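Local coordinates for protein formiminotetrahydrofolate cyclodeaminase (Thermotoga maritima, PDB 1O5H) that probably catalyses the cyclising deamination of 5-formiminotetrahydrofolate to 5,10-methenyltetrahydrofolate, with release of ammonia, at residues E97-A102 with G108-A113. Sequence-based numbering, arbitrary orientation.
Sequences EKVMKA and GELQNA
Val-99 on helix 68-100 and Ala-102 just beyond it face Ala-113 and Leu-110 of the next helix, and the two backbones come close enough for CA of Ala-102 to lie 5.2 Å from CA of Leu-110 and CA of Val-99 5.3 Å from CA of Ala-113. The close approach is consistent with the small side chains of Ala-102 and Ala-113, whose CB atoms both point toward the opposite segment. No hydrogen bond crosses the interface, which is held by apolar contacts. The CG2 branch of Val-99 rests on Ala-113, 3.6 Å from its carbonyl C and 3.7 Å from its CB. With CG of Leu-110 anti to the backbone N (chi1 179°), the side chain extends so that CD1 of Leu-110 reaches across to the carbonyl of Val-99 and the backbone that follows it, 3.7 Å from O of Val-99 and also 3.7 Å from C of Ala-102, and meets CB of Ala-102 at 4.1 Å. Lys-98 runs out extended along one flank, its CG near CB of Ala-113, and passes Asn-112 to form a salt bridge with Glu-116 one turn further on. A short connection leads to helix 107-141, just before which Ser-106 OG accepts a hydrogen bond from Glu-109 N. The contact thus closes one end of the antiparallel hairpin of helices 68-100 and 107-141, and Val-99 carries the packing onward to Leu-114 and Ala-117.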
loop_
_atom_site.group_PDB
_atom_site.type_symbol
_atom_site.label_atom_id
_atom_site.label_comp_id
_atom_site.label_asym_id
_atom_site.label_seq_id
_atom_site.Cartn_x
_atom_site.Cartn_y
_atom_site.Cartn_z
ATOM N N GLU A 97 -14.390 -16.443 7.281
ATOM C CA GLU A 97 -15.173 -17.660 7.053
ATOM C C GLU A 97 -15.870 -18.065 8.323
ATOM O O GLU A 97 -17.069 -18.275 8.327
ATOM C CB GLU A 97 -14.304 -18.837 6.597
ATOM C CG GLU A 97 -13.424 -18.575 5.383
ATOM C CD GLU A 97 -14.181 -18.503 4.061
ATOM O OE1 GLU A 97 -15.419 -18.684 4.050
ATOM O OE2 GLU A 97 -13.517 -18.267 3.020
ATOM N N LYS A 98 -15.102 -18.175 9.397
ATOM C CA LYS A 98 -15.621 -18.542 10.696
ATOM C C LYS A 98 -16.763 -17.633 11.193
ATOM O O LYS A 98 -17.775 -18.132 11.660
ATOM C CB LYS A 98 -14.479 -18.585 11.686
ATOM C CG LYS A 98 -14.798 -19.330 12.927
ATOM C CD LYS A 98 -13.719 -19.148 13.973
ATOM C CE LYS A 98 -14.033 -19.991 15.205
ATOM N NZ LYS A 98 -12.902 -20.008 16.173
ATOM N N VAL A 99 -16.617 -16.314 11.079
ATOM C CA VAL A 99 -17.711 -15.379 11.419
ATOM C C VAL A 99 -18.955 -15.588 10.538
ATOM O O VAL A 99 -20.052 -15.783 11.057
ATOM C CB VAL A 99 -17.259 -13.891 11.376
ATOM C CG1 VAL A 99 -18.459 -12.925 11.277
ATOM C CG2 VAL A 99 -16.408 -13.563 12.591
HETATM N N MSE A 100 -18.782 -15.550 9.215
HETATM C CA MSE A 100 -19.885 -15.762 8.279
HETATM C C MSE A 100 -20.530 -17.111 8.566
HETATM O O MSE A 100 -21.760 -17.195 8.623
HETATM C CB MSE A 100 -19.410 -15.636 6.823
HETATM C CG MSE A 100 -20.463 -15.891 5.741
HETATM SE SE MSE A 100 -20.402 -17.737 4.944
HETATM C CE MSE A 100 -22.262 -18.585 5.550
ATOM N N LYS A 101 -19.717 -18.150 8.786
ATOM C CA LYS A 101 -20.240 -19.490 9.122
ATOM C C LYS A 101 -20.649 -19.594 10.590
ATOM O O LYS A 101 -20.473 -20.628 11.226
ATOM C CB LYS A 101 -19.239 -20.597 8.770
ATOM N N ALA A 102 -21.185 -18.502 11.119
ATOM C CA ALA A 102 -21.685 -18.448 12.486
ATOM C C ALA A 102 -22.790 -17.403 12.636
ATOM O O ALA A 102 -23.456 -17.376 13.677
ATOM C CB ALA A 102 -20.558 -18.177 13.462
ATOM N N GLY A 108 -23.423 -17.245 21.200
ATOM C CA GLY A 108 -22.197 -17.628 21.900
ATOM C C GLY A 108 -21.045 -17.758 20.923
ATOM O O GLY A 108 -20.076 -17.004 20.983
ATOM N N GLU A 109 -21.165 -18.713 20.009
ATOM C CA GLU A 109 -20.156 -18.957 18.972
ATOM C C GLU A 109 -19.812 -17.693 18.112
ATOM O O GLU A 109 -18.638 -17.450 17.834
ATOM C CB GLU A 109 -20.579 -20.156 18.085
ATOM C CG GLU A 109 -21.073 -21.392 18.844
ATOM C CD GLU A 109 -22.049 -22.276 18.045
ATOM O OE1 GLU A 109 -21.598 -23.133 17.248
ATOM O OE2 GLU A 109 -23.281 -22.135 18.222
ATOM N N LEU A 110 -20.828 -16.907 17.718
ATOM C CA LEU A 110 -20.647 -15.727 16.851
ATOM C C LEU A 110 -19.813 -14.659 17.557
ATOM O O LEU A 110 -18.790 -14.212 17.036
ATOM C CB LEU A 110 -22.002 -15.138 16.404
ATOM C CG LEU A 110 -21.982 -13.881 15.506
ATOM C CD1 LEU A 110 -21.492 -14.218 14.109
ATOM C CD2 LEU A 110 -23.343 -13.142 15.425
ATOM N N GLN A 111 -20.258 -14.263 18.746
ATOM C CA GLN A 111 -19.566 -13.267 19.539
ATOM C C GLN A 111 -18.094 -13.605 19.681
ATOM O O GLN A 111 -17.223 -12.735 19.542
ATOM C CB GLN A 111 -20.222 -13.126 20.903
ATOM C CG GLN A 111 -21.314 -12.093 20.915
ATOM C CD GLN A 111 -20.756 -10.709 20.744
ATOM O OE1 GLN A 111 -19.892 -10.269 21.524
ATOM N NE2 GLN A 111 -21.232 -10.011 19.722
ATOM N N ASN A 112 -17.809 -14.870 19.932
ATOM C CA ASN A 112 -16.432 -15.307 20.056
ATOM C C ASN A 112 -15.667 -15.244 18.724
ATOM O O ASN A 112 -14.478 -14.905 18.695
ATOM C CB ASN A 112 -16.399 -16.709 20.645
ATOM C CG ASN A 112 -15.215 -17.501 20.176
ATOM O OD1 ASN A 112 -14.108 -17.341 20.693
ATOM N ND2 ASN A 112 -15.434 -18.370 19.183
ATOM N N ALA A 113 -16.343 -15.560 17.624
ATOM C CA ALA A 113 -15.708 -15.533 16.317
ATOM C C ALA A 113 -15.398 -14.099 15.977
ATOM O O ALA A 113 -14.288 -13.781 15.534
ATOM C CB ALA A 113 -16.615 -16.121 15.283
#